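Local coordinates for protein plastocyanin (PDB 1KDJ) that carries electrons between the cytochrome b6-f complex and P700 of photosystem I by means of a bound copper ion, at residues 1-6 / 27-32; 17-22 / 97-102; 36-41 / 63-68; 40-45 / 82-87; 52-57 / 75-80. All blocks are in the same frame, centred on the assembly; numbering follows the deposited sequence.

Interaction 1: 1-6 / 27-32; sequences AKVEVG and VEFTLV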
# COMPACT_ATOMS: atom_id res chain seq x y z
N ALA A 1 -4.17 10.91 2.65
CA ALA A 1 -5.02 10.36 1.62
C ALA A 1 -5.55 9.11 2.28
O ALA A 1 -4.96 8.65 3.25
CB ALA A 1 -4.32 9.92 0.39
N LYS A 2 -6.64 8.52 1.83
CA LYS A 2 -7.26 7.37 2.49
C LYS A 2 -7.42 6.37 1.39
O LYS A 2 -7.83 6.74 0.27
CB LYS A 2 -8.63 7.69 3.03
CG LYS A 2 -8.80 8.75 4.10
CD LYS A 2 -8.31 8.26 5.44
CE LYS A 2 -8.69 9.22 6.56
NZ LYS A 2 -8.08 10.52 6.33
N VAL A 3 -7.11 5.10 1.62
CA VAL A 3 -7.29 4.08 0.58
C VAL A 3 -8.03 2.99 1.32
O VAL A 3 -7.74 2.72 2.49
CB VAL A 3 -5.98 3.47 0.03
CG1 VAL A 3 -6.23 2.35 -0.98
CG2 VAL A 3 -5.20 4.59 -0.69
N GLU A 4 -9.07 2.47 0.68
CA GLU A 4 -9.81 1.34 1.21
C GLU A 4 -9.21 0.09 0.60
O GLU A 4 -8.92 -0.02 -0.60
CB GLU A 4 -11.27 1.49 0.84
CG GLU A 4 -11.88 2.60 1.66
CD GLU A 4 -13.40 2.76 1.47
OE1 GLU A 4 -14.04 1.91 0.85
OE2 GLU A 4 -13.92 3.75 1.95
N VAL A 5 -9.02 -0.91 1.45
CA VAL A 5 -8.37 -2.14 1.04
C VAL A 5 -9.47 -3.21 1.06
O VAL A 5 -9.95 -3.53 2.16
CB VAL A 5 -7.25 -2.48 2.04
CG1 VAL A 5 -6.55 -3.74 1.57
CG2 VAL A 5 -6.26 -1.32 2.16
N GLY A 6 -9.84 -3.71 -0.10
CA GLY A 6 -10.88 -4.73 -0.20
C GLY A 6 -12.26 -4.10 -0.07
O GLY A 6 -12.43 -2.88 0.09
N VAL A 27 -0.60 8.17 3.91
CA VAL A 27 -1.59 7.43 3.17
C VAL A 27 -2.08 6.40 4.19
O VAL A 27 -1.27 5.63 4.72
CB VAL A 27 -0.98 6.74 1.97
CG1 VAL A 27 -2.04 6.03 1.17
CG2 VAL A 27 -0.35 7.79 1.07
N GLU A 28 -3.35 6.45 4.58
CA GLU A 28 -3.90 5.52 5.54
C GLU A 28 -4.68 4.48 4.75
O GLU A 28 -5.60 4.81 4.00
CB GLU A 28 -4.83 6.23 6.48
CG GLU A 28 -5.19 5.36 7.67
CD GLU A 28 -6.31 5.97 8.50
OE1 GLU A 28 -6.16 7.13 8.95
OE2 GLU A 28 -7.33 5.30 8.69
N PHE A 29 -4.28 3.22 4.85
CA PHE A 29 -4.95 2.11 4.20
C PHE A 29 -5.87 1.50 5.26
O PHE A 29 -5.46 1.32 6.40
CB PHE A 29 -3.93 1.10 3.75
CG PHE A 29 -2.98 1.56 2.66
CD1 PHE A 29 -3.32 1.39 1.35
CD2 PHE A 29 -1.76 2.10 3.00
CE1 PHE A 29 -2.46 1.74 0.33
CE2 PHE A 29 -0.91 2.46 1.97
CZ PHE A 29 -1.24 2.28 0.65
N THR A 30 -7.15 1.28 4.97
CA THR A 30 -8.10 0.77 5.93
C THR A 30 -8.81 -0.40 5.30
O THR A 30 -9.28 -0.35 4.16
CB THR A 30 -9.16 1.79 6.30
OG1 THR A 30 -8.45 2.93 6.78
CG2 THR A 30 -10.11 1.28 7.37
N LEU A 31 -8.83 -1.50 6.04
CA LEU A 31 -9.45 -2.73 5.60
C LEU A 31 -10.97 -2.59 5.56
O LEU A 31 -11.57 -2.09 6.51
CB LEU A 31 -9.10 -3.88 6.56
CG LEU A 31 -9.71 -5.21 6.20
CD1 LEU A 31 -9.02 -5.81 5.01
CD2 LEU A 31 -9.62 -6.10 7.41
N VAL A 32 -11.60 -3.01 4.47
CA VAL A 32 -13.05 -3.10 4.42
C VAL A 32 -13.37 -4.59 4.16
O VAL A 32 -12.77 -5.21 3.27
CB VAL A 32 -13.62 -2.19 3.29
CG1 VAL A 32 -15.14 -2.29 3.28
CG2 VAL A 32 -13.25 -0.73 3.52
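Val3 and Phe29 sit side by side on neighbouring parallel strands, 2-5 and 27-31, their side chains pointing the same way from paired backbone positions. From Val3, CB lies 3.6 Å from Phe29 CD1. CG1, anti to the backbone N (chi1 176°), stays by the same ring atom, 3.8 Å from Phe29 CD1. CG2 turns to the other neighbour and comes within 3.9 Å of Val27 CG1, a methyl that itself lies over one face of the Phe29 ring toward the rim. Two residues on, Val5 CG2 reaches 3.7 Å from Phe29 CB and lies near the plane of the ring, at its edge. Val3, Val5, Val27 and Phe29 thus line the inner face of one sheet of the cupredoxin beta-sandwich, where Val3 also touches Ile19 and Phe29 meets Phe85 edge-to-face across the core, while Val5 backs the copper ligands His37 and Met95. The strands are laced by five backbone hydrogen bonds, from Glu28 N to Ala1 O at one end to Val32 N to Val5 O at the other. On the outer face the side chains are polar: Lys2 runs alongside Glu28, but NZ stays 4.7 Å from Glu28 OE1, which has a long, weak ion pair with Lys74. Farther along, the Glu4 chain crosses Val32 obliquely, its OE1 3.8 Å from Val32 CG2.

Interaction 2: 17-22 / 97-102; sequences DSITVS and GTLTVK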
# COMPACT_ATOMS: atom_id res chain seq x y z
N ASP A 17 -7.23 2.71 -6.77
CA ASP A 17 -5.95 2.02 -6.97
C ASP A 17 -4.84 2.92 -7.51
O ASP A 17 -3.83 2.41 -7.97
CB ASP A 17 -6.16 0.82 -7.90
CG ASP A 17 -6.62 1.10 -9.32
OD1 ASP A 17 -6.79 2.25 -9.73
OD2 ASP A 17 -6.81 0.13 -10.05
N SER A 18 -5.09 4.24 -7.57
CA SER A 18 -4.11 5.26 -8.00
C SER A 18 -4.37 6.45 -7.12
O SER A 18 -5.53 6.89 -7.03
CB SER A 18 -4.31 5.68 -9.43
OG SER A 18 -3.88 4.65 -10.31
N ILE A 19 -3.37 6.93 -6.37
CA ILE A 19 -3.55 8.00 -5.41
C ILE A 19 -2.38 8.94 -5.67
O ILE A 19 -1.31 8.46 -6.05
CB ILE A 19 -3.42 7.67 -3.90
CG1 ILE A 19 -2.98 6.25 -3.60
CG2 ILE A 19 -4.74 8.09 -3.30
CD1 ILE A 19 -3.89 5.03 -3.94
N THR A 20 -2.59 10.25 -5.54
CA THR A 20 -1.52 11.21 -5.68
C THR A 20 -1.47 11.96 -4.37
O THR A 20 -2.52 12.38 -3.87
CB THR A 20 -1.81 12.16 -6.82
OG1 THR A 20 -1.76 11.41 -8.03
CG2 THR A 20 -0.82 13.33 -6.85
N VAL A 21 -0.29 12.14 -3.77
CA VAL A 21 -0.18 12.77 -2.47
C VAL A 21 0.98 13.73 -2.55
O VAL A 21 1.78 13.67 -3.48
CB VAL A 21 0.12 11.78 -1.29
CG1 VAL A 21 -1.08 10.82 -1.18
CG2 VAL A 21 1.43 10.98 -1.48
N SER A 22 1.02 14.61 -1.57
CA SER A 22 2.12 15.55 -1.35
C SER A 22 3.22 14.85 -0.54
O SER A 22 2.95 13.94 0.26
CB SER A 22 1.60 16.76 -0.55
OG SER A 22 0.42 17.36 -1.14
N GLY A 97 -1.77 -1.22 -6.72
CA GLY A 97 -2.14 0.18 -6.90
C GLY A 97 -0.87 1.00 -7.15
O GLY A 97 0.24 0.45 -7.09
N THR A 98 -1.01 2.28 -7.51
CA THR A 98 0.12 3.19 -7.69
C THR A 98 -0.02 4.39 -6.76
O THR A 98 -1.12 4.86 -6.45
CB THR A 98 0.25 3.70 -9.17
OG1 THR A 98 -0.97 4.35 -9.48
CG2 THR A 98 0.52 2.60 -10.16
N LEU A 99 1.10 4.90 -6.25
CA LEU A 99 1.14 6.05 -5.38
C LEU A 99 2.05 7.04 -6.13
O LEU A 99 3.19 6.67 -6.46
CB LEU A 99 1.81 5.72 -4.05
CG LEU A 99 1.54 6.41 -2.69
CD1 LEU A 99 2.87 6.74 -2.03
CD2 LEU A 99 0.68 7.63 -2.86
N THR A 100 1.57 8.24 -6.47
CA THR A 100 2.38 9.29 -7.07
C THR A 100 2.64 10.28 -5.96
O THR A 100 1.70 10.75 -5.30
CB THR A 100 1.62 10.00 -8.21
OG1 THR A 100 1.52 9.03 -9.23
CG2 THR A 100 2.31 11.28 -8.74
N VAL A 101 3.92 10.58 -5.67
CA VAL A 101 4.27 11.56 -4.64
C VAL A 101 4.72 12.82 -5.41
O VAL A 101 5.54 12.71 -6.34
CB VAL A 101 5.42 11.00 -3.77
CG1 VAL A 101 5.73 11.96 -2.65
CG2 VAL A 101 5.00 9.66 -3.14
N LYS A 102 4.09 13.96 -5.10
CA LYS A 102 4.40 15.22 -5.75
C LYS A 102 5.38 15.95 -4.87
O LYS A 102 6.42 16.33 -5.41
CB LYS A 102 3.22 16.20 -5.91
CG LYS A 102 2.04 15.86 -6.81
CD LYS A 102 2.38 15.08 -8.10
CE LYS A 102 3.36 15.72 -9.06
NZ LYS A 102 3.61 14.85 -10.19
OXT LYS A 102 5.11 16.12 -3.66
O HOH W 1 -0.63 7.25 -8.83
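Val21 and Leu99 make the close-packed side of this parallel strand pair: their side chains cross at about a right angle, with Val21 CG2 3.7 Å from Leu99 CD2. Val21 has CG1 anti to its carbonyl carbon (chi1 -63°), which leaves CG2 between the backbone N and that carbon, 4.2 Å from Val101 CG2. Ile19 closes on Leu99 from the other end, its CG1 4.0 Å from Leu99 CD2. Val27 of the facing sheet touches both Val21 and Leu99, so this side belongs to the interior of the beta-sandwich. Ser18, Thr20, Thr98 and Thr100 project from the opposite face, where hydroxyls and a water carry much of the contact. Ser18 OG and Thr98 OG1 are 3.0 Å apart and hydrogen-bonded. A water is gripped by three oxygens: it donates to Ile19 O, 3.1 Å away, and bonds to the hydroxyls Thr98 OG1 and Thr100 OG1. Beyond it Thr20 lies alongside Thr100, and Thr20 CG2 rests 3.8 Å from Lys102 CG, the bent lysine chain leading its tip away. Between the two faces five backbone hydrogen bonds join the strands, ending with Lys102 N to Val21 O at 2.8 Å. The backbone fixes the C-terminal strand to strand 18-21, while its sides differ: the inner aliphatics offer no polar group, whereas the hydroxyls of Ser18, Thr98 and Thr100 and Ile19 O are satisfied by each other and one water.

Interaction 3: 36-41 / 63-68; sequences GHNIVF and NDLLSE. With CU (copper (II) ion), chain B.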
# COMPACT_ATOMS: atom_id res chain seq x y z
N GLY A 36 -8.51 -10.67 4.83
CA GLY A 36 -7.32 -9.95 5.27
C GLY A 36 -6.50 -9.64 4.04
O GLY A 36 -6.52 -10.27 2.97
N HIS A 37 -5.72 -8.56 4.14
CA HIS A 37 -4.92 -8.08 3.01
C HIS A 37 -3.72 -7.38 3.60
O HIS A 37 -3.73 -7.05 4.78
CB HIS A 37 -5.65 -7.02 2.16
CG HIS A 37 -6.89 -7.51 1.43
ND1 HIS A 37 -6.74 -8.20 0.31
CD2 HIS A 37 -8.21 -7.27 1.74
CE1 HIS A 37 -7.98 -8.40 -0.12
NE2 HIS A 37 -8.82 -7.85 0.73
N ASN A 38 -2.70 -7.08 2.81
CA ASN A 38 -1.67 -6.18 3.36
C ASN A 38 -1.16 -5.27 2.24
O ASN A 38 -1.69 -5.30 1.11
CB ASN A 38 -0.49 -6.98 3.98
CG ASN A 38 0.38 -7.75 3.03
OD1 ASN A 38 0.28 -7.84 1.81
ND2 ASN A 38 1.28 -8.48 3.63
N ILE A 39 -0.11 -4.48 2.50
CA ILE A 39 0.40 -3.52 1.52
C ILE A 39 1.92 -3.59 1.60
O ILE A 39 2.45 -3.30 2.68
CB ILE A 39 0.01 -2.03 1.83
CG1 ILE A 39 -1.53 -1.86 1.89
CG2 ILE A 39 0.64 -1.12 0.73
CD1 ILE A 39 -2.23 -2.20 3.24
N VAL A 40 2.53 -3.89 0.49
CA VAL A 40 3.97 -3.95 0.35
C VAL A 40 4.32 -3.17 -0.90
O VAL A 40 3.76 -3.41 -1.97
CB VAL A 40 4.46 -5.44 0.21
CG1 VAL A 40 5.96 -5.52 0.01
CG2 VAL A 40 4.11 -6.19 1.47
N PHE A 41 5.32 -2.28 -0.79
CA PHE A 41 5.79 -1.50 -1.92
C PHE A 41 6.82 -2.24 -2.73
O PHE A 41 7.67 -2.91 -2.15
CB PHE A 41 6.41 -0.16 -1.45
CG PHE A 41 5.34 0.91 -1.21
CD1 PHE A 41 4.91 1.67 -2.28
CD2 PHE A 41 4.77 1.06 0.02
CE1 PHE A 41 3.90 2.60 -2.09
CE2 PHE A 41 3.76 1.98 0.20
CZ PHE A 41 3.32 2.75 -0.85
N ASN A 63 4.36 -10.98 6.87
CA ASN A 63 3.77 -11.93 7.81
C ASN A 63 2.72 -11.17 8.64
O ASN A 63 2.36 -11.49 9.78
CB ASN A 63 4.88 -12.49 8.71
CG ASN A 63 4.44 -13.45 9.82
OD1 ASN A 63 3.88 -14.52 9.57
ND2 ASN A 63 4.68 -13.15 11.08
N ASP A 64 2.21 -10.10 8.06
CA ASP A 64 1.29 -9.18 8.71
C ASP A 64 0.10 -9.04 7.76
O ASP A 64 0.26 -8.99 6.54
CB ASP A 64 2.02 -7.87 8.87
CG ASP A 64 1.94 -7.23 10.23
OD1 ASP A 64 0.98 -6.49 10.47
OD2 ASP A 64 2.85 -7.48 11.03
N LEU A 65 -1.10 -9.03 8.30
CA LEU A 65 -2.29 -8.84 7.49
C LEU A 65 -3.13 -7.92 8.31
O LEU A 65 -3.09 -7.94 9.53
CB LEU A 65 -3.10 -10.14 7.24
CG LEU A 65 -2.48 -11.12 6.24
CD1 LEU A 65 -3.36 -12.34 6.14
CD2 LEU A 65 -2.38 -10.55 4.85
N LEU A 66 -3.83 -7.02 7.62
CA LEU A 66 -4.84 -6.19 8.26
C LEU A 66 -5.99 -7.14 8.67
O LEU A 66 -6.29 -8.14 8.01
CB LEU A 66 -5.32 -5.13 7.25
CG LEU A 66 -4.25 -4.12 6.79
CD1 LEU A 66 -4.78 -3.31 5.63
CD2 LEU A 66 -3.86 -3.23 7.97
N SER A 67 -6.65 -6.90 9.78
CA SER A 67 -7.73 -7.77 10.25
C SER A 67 -8.68 -6.80 10.93
O SER A 67 -8.25 -5.66 11.16
CB SER A 67 -7.18 -8.77 11.24
OG SER A 67 -6.69 -8.18 12.45
N GLU A 68 -9.91 -7.07 11.37
CA GLU A 68 -10.66 -5.98 11.97
C GLU A 68 -10.09 -5.64 13.34
O GLU A 68 -10.39 -4.60 13.90
CB GLU A 68 -12.15 -6.35 12.06
CG GLU A 68 -13.08 -5.13 11.74
CD GLU A 68 -12.92 -4.44 10.36
OE1 GLU A 68 -13.27 -5.02 9.32
OE2 GLU A 68 -12.46 -3.30 10.33
CU CU B . -5.24 -8.98 -0.62
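The backbones of 36-41 and 63-68 meet without forming a regular sheet: Leu66 N gives a hydrogen bond of 2.8 Å to His37 O, nearly in line with the carbonyl bond, and the nearest pair of CA atoms, Asn38 and Leu65, is 5.0 Å apart. Around that carbonyl, Leu65 CD2 packs 3.7 Å from His37 C, and Leu66 CB lies 3.5 Å from His37 O. Segment 36-41 carries the upstream histidine ligand of the cupredoxin copper site, apart in sequence from the loop that bears Cys87, His90 and Met95. The His37 side chain sets out away from 63-68 and binds copper through ND1 at 1.9 Å. Asn38 has CG between its backbone N and carbonyl carbon (chi1 68°), and its amide spans two loops: ND2 gives a bond to Asp64 O at 3.1 Å, tilted 24° from the amide plane, while OD1 accepts from Thr88 N, next after the copper cysteine. An alanine at Asn38 would probably leave Asp64 O and Thr88 N each without this partner and let the two loops shift against each other. Farther in, Ile39 CD1 meets Leu66 CD1 at 3.7 Å, with Phe29 touching Ile39 and Leu31 touching Leu66.

Interaction 4: 40-45 / 82-87; sequences VFDIPA and TYTFYC. With CU (copper (II) ion), chain B.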
# COMPACT_ATOMS: atom_id res chain seq x y z
N VAL A 40 2.53 -3.89 0.49
CA VAL A 40 3.97 -3.95 0.35
C VAL A 40 4.32 -3.17 -0.90
O VAL A 40 3.76 -3.41 -1.97
CB VAL A 40 4.46 -5.44 0.21
CG1 VAL A 40 5.96 -5.52 0.01
CG2 VAL A 40 4.11 -6.19 1.47
N PHE A 41 5.32 -2.28 -0.79
CA PHE A 41 5.79 -1.50 -1.92
C PHE A 41 6.82 -2.24 -2.73
O PHE A 41 7.67 -2.91 -2.15
CB PHE A 41 6.41 -0.16 -1.45
CG PHE A 41 5.34 0.91 -1.21
CD1 PHE A 41 4.91 1.67 -2.28
CD2 PHE A 41 4.77 1.06 0.02
CE1 PHE A 41 3.90 2.60 -2.09
CE2 PHE A 41 3.76 1.98 0.20
CZ PHE A 41 3.32 2.75 -0.85
N ASP A 42 6.74 -2.17 -4.04
CA ASP A 42 7.77 -2.64 -4.94
C ASP A 42 8.97 -1.70 -4.87
O ASP A 42 8.78 -0.47 -4.82
CB ASP A 42 7.33 -2.61 -6.36
CG ASP A 42 7.26 -3.94 -7.05
OD1 ASP A 42 8.09 -4.83 -6.80
OD2 ASP A 42 6.37 -4.09 -7.87
N ILE A 43 10.21 -2.17 -4.89
CA ILE A 43 11.36 -1.26 -4.84
C ILE A 43 11.80 -1.11 -6.28
O ILE A 43 12.09 -2.13 -6.89
CB ILE A 43 12.54 -1.84 -4.02
CG1 ILE A 43 12.10 -2.30 -2.63
CG2 ILE A 43 13.62 -0.76 -3.95
CD1 ILE A 43 11.51 -1.24 -1.72
N PRO A 44 11.84 0.08 -6.92
CA PRO A 44 12.24 0.22 -8.30
C PRO A 44 13.70 -0.22 -8.47
O PRO A 44 14.55 -0.08 -7.57
CB PRO A 44 11.99 1.67 -8.61
CG PRO A 44 11.04 2.13 -7.53
CD PRO A 44 11.57 1.37 -6.32
N ALA A 45 14.00 -0.79 -9.62
CA ALA A 45 15.36 -1.26 -9.85
C ALA A 45 16.22 -0.01 -10.04
O ALA A 45 15.87 0.99 -10.69
CB ALA A 45 15.44 -2.12 -11.10
N THR A 82 6.65 7.83 -8.77
CA THR A 82 5.47 6.99 -8.76
C THR A 82 5.93 5.64 -8.26
O THR A 82 7.01 5.16 -8.66
CB THR A 82 4.92 6.86 -10.16
OG1 THR A 82 4.52 8.19 -10.51
CG2 THR A 82 3.74 5.89 -10.28
N TYR A 83 5.18 4.99 -7.39
CA TYR A 83 5.64 3.73 -6.81
C TYR A 83 4.46 2.78 -6.87
O TYR A 83 3.34 3.26 -6.70
CB TYR A 83 6.02 3.98 -5.36
CG TYR A 83 7.07 5.06 -5.21
CD1 TYR A 83 8.39 4.80 -5.55
CD2 TYR A 83 6.68 6.31 -4.76
CE1 TYR A 83 9.33 5.80 -5.43
CE2 TYR A 83 7.62 7.32 -4.63
CZ TYR A 83 8.92 7.04 -4.97
OH TYR A 83 9.86 8.04 -4.82
N THR A 84 4.68 1.49 -7.15
CA THR A 84 3.62 0.47 -7.12
C THR A 84 3.59 -0.21 -5.76
O THR A 84 4.63 -0.37 -5.09
CB THR A 84 3.90 -0.55 -8.21
OG1 THR A 84 3.73 0.14 -9.43
CG2 THR A 84 2.95 -1.76 -8.20
N PHE A 85 2.40 -0.54 -5.26
CA PHE A 85 2.25 -1.34 -4.06
C PHE A 85 1.30 -2.48 -4.41
O PHE A 85 0.51 -2.42 -5.37
CB PHE A 85 1.70 -0.52 -2.87
CG PHE A 85 0.41 0.25 -3.08
CD1 PHE A 85 -0.80 -0.37 -2.82
CD2 PHE A 85 0.43 1.56 -3.54
CE1 PHE A 85 -1.98 0.31 -3.04
CE2 PHE A 85 -0.76 2.23 -3.75
CZ PHE A 85 -1.97 1.60 -3.50
N TYR A 86 1.42 -3.56 -3.64
CA TYR A 86 0.63 -4.76 -3.90
C TYR A 86 0.27 -5.45 -2.60
O TYR A 86 0.78 -5.08 -1.54
CB TYR A 86 1.41 -5.70 -4.83
CG TYR A 86 2.71 -6.23 -4.26
CD1 TYR A 86 2.70 -7.39 -3.50
CD2 TYR A 86 3.90 -5.55 -4.50
CE1 TYR A 86 3.87 -7.89 -2.98
CE2 TYR A 86 5.08 -6.05 -3.97
CZ TYR A 86 5.05 -7.20 -3.22
OH TYR A 86 6.21 -7.70 -2.68
N CYS A 87 -0.68 -6.38 -2.69
CA CYS A 87 -1.07 -7.14 -1.51
C CYS A 87 -0.34 -8.47 -1.63
O CYS A 87 -0.52 -9.07 -2.68
CB CYS A 87 -2.58 -7.39 -1.53
SG CYS A 87 -3.06 -8.56 -0.24
CU CU B . -5.24 -8.98 -0.62
O HOH W 2 8.42 -5.61 -2.71
O HOH W 3 7.45 1.14 -6.83
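Strands 40-41 and 81-86 run antiparallel, Val40 and Tyr86 forming a hydrogen-bonded pair closed by Val40 N to Tyr86 O and Tyr86 N to Val40 O, Phe41 and Phe85 a non-hydrogen-bonded pair with CA atoms 4.1 Å apart, and Asp42 N reaching Thr84 O beyond it. Tyr86 CG lies between its backbone N and carbonyl carbon (chi1 63°), and the ring lies against Val40: Val40 CB is 4.2 Å from the ring centroid, over the face, and Val40 CG1 is 3.5 Å from Tyr86 OH. The hydroxyl bonds to Glu62 and to a water that donates to Phe41 O, and the ring forms a cation-pi contact with Lys91. A leucine in place of Tyr86 would probably leave Glu62 and that water without their hydroxyl partner and Lys91 without its cation-pi partner. On the buried side, Phe85 CB stands over one face of the Phe41 ring, 4.0 Å from its centroid. The Phe85 ring turns its edge to that ring in an offset edge-to-face pair, planes at 62°. Phe41 CD1 also touches Tyr83 CB at 4.0 Å, and Pro44 CG comes to the edge of the Tyr83 ring. Where the strands part, a water accepts from Thr84 N and donates to Asp42 O. One residue past Tyr86, Cys87 SG binds copper at 2.3 Å; as in cupredoxins, this strand of the sandwich runs directly into the cysteine thiolate ligand of the type 1 (blue) copper site.

Interaction 5: 52-57 / 75-80; sequences ASELKA and AKVSTP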
# COMPACT_ATOMS: atom_id res chain seq x y z
N ALA A 52 14.84 3.15 -1.38
CA ALA A 52 14.66 1.76 -0.99
C ALA A 52 14.34 1.66 0.48
O ALA A 52 13.39 0.95 0.86
CB ALA A 52 15.92 0.95 -1.25
N SER A 53 15.03 2.42 1.36
CA SER A 53 14.70 2.36 2.76
C SER A 53 13.36 2.97 3.09
O SER A 53 12.66 2.46 3.96
CB SER A 53 15.77 3.07 3.59
OG SER A 53 17.05 2.45 3.35
N GLU A 54 12.96 4.03 2.39
CA GLU A 54 11.67 4.63 2.67
C GLU A 54 10.53 3.69 2.33
O GLU A 54 9.58 3.60 3.09
CB GLU A 54 11.35 5.84 1.85
CG GLU A 54 12.01 7.14 2.15
CD GLU A 54 11.35 8.13 1.23
OE1 GLU A 54 11.55 8.06 0.02
OE2 GLU A 54 10.61 8.94 1.75
N LEU A 55 10.65 3.05 1.18
CA LEU A 55 9.65 2.13 0.68
C LEU A 55 9.54 0.91 1.59
O LEU A 55 8.41 0.48 1.93
CB LEU A 55 10.02 1.77 -0.73
CG LEU A 55 9.93 2.86 -1.82
CD1 LEU A 55 10.30 2.29 -3.15
CD2 LEU A 55 8.50 3.41 -1.90
N LYS A 56 10.67 0.35 2.07
CA LYS A 56 10.63 -0.75 3.04
C LYS A 56 9.93 -0.31 4.32
O LYS A 56 9.08 -1.04 4.84
CB LYS A 56 12.04 -1.27 3.41
CG LYS A 56 12.50 -1.86 2.13
CD LYS A 56 13.79 -2.61 2.22
CE LYS A 56 13.46 -4.06 1.84
NZ LYS A 56 12.63 -4.69 2.85
N ALA A 57 10.20 0.90 4.82
CA ALA A 57 9.55 1.40 6.01
C ALA A 57 8.06 1.68 5.80
O ALA A 57 7.28 1.76 6.73
CB ALA A 57 10.16 2.70 6.44
N ALA A 75 1.37 4.81 5.80
CA ALA A 75 2.65 4.88 5.11
C ALA A 75 2.97 6.35 4.75
O ALA A 75 2.03 7.11 4.41
CB ALA A 75 2.61 4.09 3.83
N LYS A 76 4.23 6.81 4.83
CA LYS A 76 4.66 8.16 4.45
C LYS A 76 5.86 8.00 3.53
O LYS A 76 6.80 7.27 3.87
CB LYS A 76 5.10 8.98 5.64
CG LYS A 76 4.01 9.62 6.43
CD LYS A 76 4.61 9.97 7.76
CE LYS A 76 3.90 11.15 8.40
NZ LYS A 76 4.39 12.37 7.80
N VAL A 77 5.83 8.57 2.34
CA VAL A 77 6.93 8.55 1.39
C VAL A 77 7.17 10.05 1.02
O VAL A 77 6.26 10.85 0.69
CB VAL A 77 6.57 7.73 0.15
CG1 VAL A 77 7.74 7.77 -0.82
CG2 VAL A 77 6.27 6.26 0.53
N SER A 78 8.41 10.46 1.29
CA SER A 78 8.87 11.82 1.00
C SER A 78 9.44 12.04 -0.40
O SER A 78 9.37 13.17 -0.87
CB SER A 78 9.94 12.21 2.05
OG SER A 78 9.60 11.86 3.39
N THR A 79 9.99 11.05 -1.11
CA THR A 79 10.64 11.27 -2.39
C THR A 79 9.66 11.32 -3.56
O THR A 79 8.94 10.34 -3.77
CB THR A 79 11.70 10.15 -2.62
OG1 THR A 79 12.59 10.26 -1.52
CG2 THR A 79 12.43 10.21 -3.96
N PRO A 80 9.59 12.39 -4.35
CA PRO A 80 8.82 12.45 -5.58
C PRO A 80 9.07 11.30 -6.54
O PRO A 80 10.20 10.87 -6.76
CB PRO A 80 9.20 13.82 -6.15
CG PRO A 80 9.37 14.65 -4.92
CD PRO A 80 10.17 13.71 -4.04
O HOH W 4 8.64 5.39 4.98
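Glu54 and Thr79 approach each other at a slant, the glutamate reaching from the helix to the loop after Val77 with its carboxylate spread over two donors. Its CG is anti to the carbonyl carbon (chi1 -75°) and the chain is extended beyond, which carries the carboxylate off the helix. OE2 takes the backbone N-H of Ser78 at 2.7 Å, met on its syn side and 16° out of the carboxylate plane. OE1 receives the hydroxyl proton of Thr79 OG1 at 2.9 Å, and here the donor stands 46° above the plane. The two oxygens are thus approached differently, one close to the plane and one from over it, and two bonds to different residues limit rotation of the group. Each carboxylate oxygen also lies near carbon: OE1 is 3.4 Å from Thr79 CB, and OE2 is 3.4 Å from Ser78 CB. With two donors turned to it, the carboxylate probably stays ionised. Helix 49-57, the one helix of this cupredoxin beta-sandwich, is thereby tied to the connection between strands 72-75 and 81-86, away from the copper site. The apolar part is lighter: Leu55 starts away from 75-80, yet CD2 swings back to within 4.4 Å of Val77 CG2, and both side chains touch the Tyr83 ring. Tyr83 also gives its hydroxyl proton to Thr79 O, so the loop is held on a second side. At the end of the contact nearer Ala57, a bridging water donates to Glu54 O at 2.8 Å and to Lys76 O at 2.9 Å.

Interactions 1 and 2 are parallel strand pairs from the two facing sheets, meeting in the sandwich interior, where Ala1 also packs on Val21; each is apolar inside and polar outside. Interaction 4 belongs to the same sheet as interaction 2, through neighbouring strands 81-86 and 96-101, but is antiparallel and packed with aromatic rings. Interactions 3 and 4 share Val40 and Phe41, and each supplies a copper ligand, His37 and Cys87; interaction 3 combines two loop hydrogen bonds with leucine packing instead of strand pairing. Interaction 5, small and near the surface, depends mainly on a carboxylate, and meets interaction 4 through Leu55, Ile43 and Pro44.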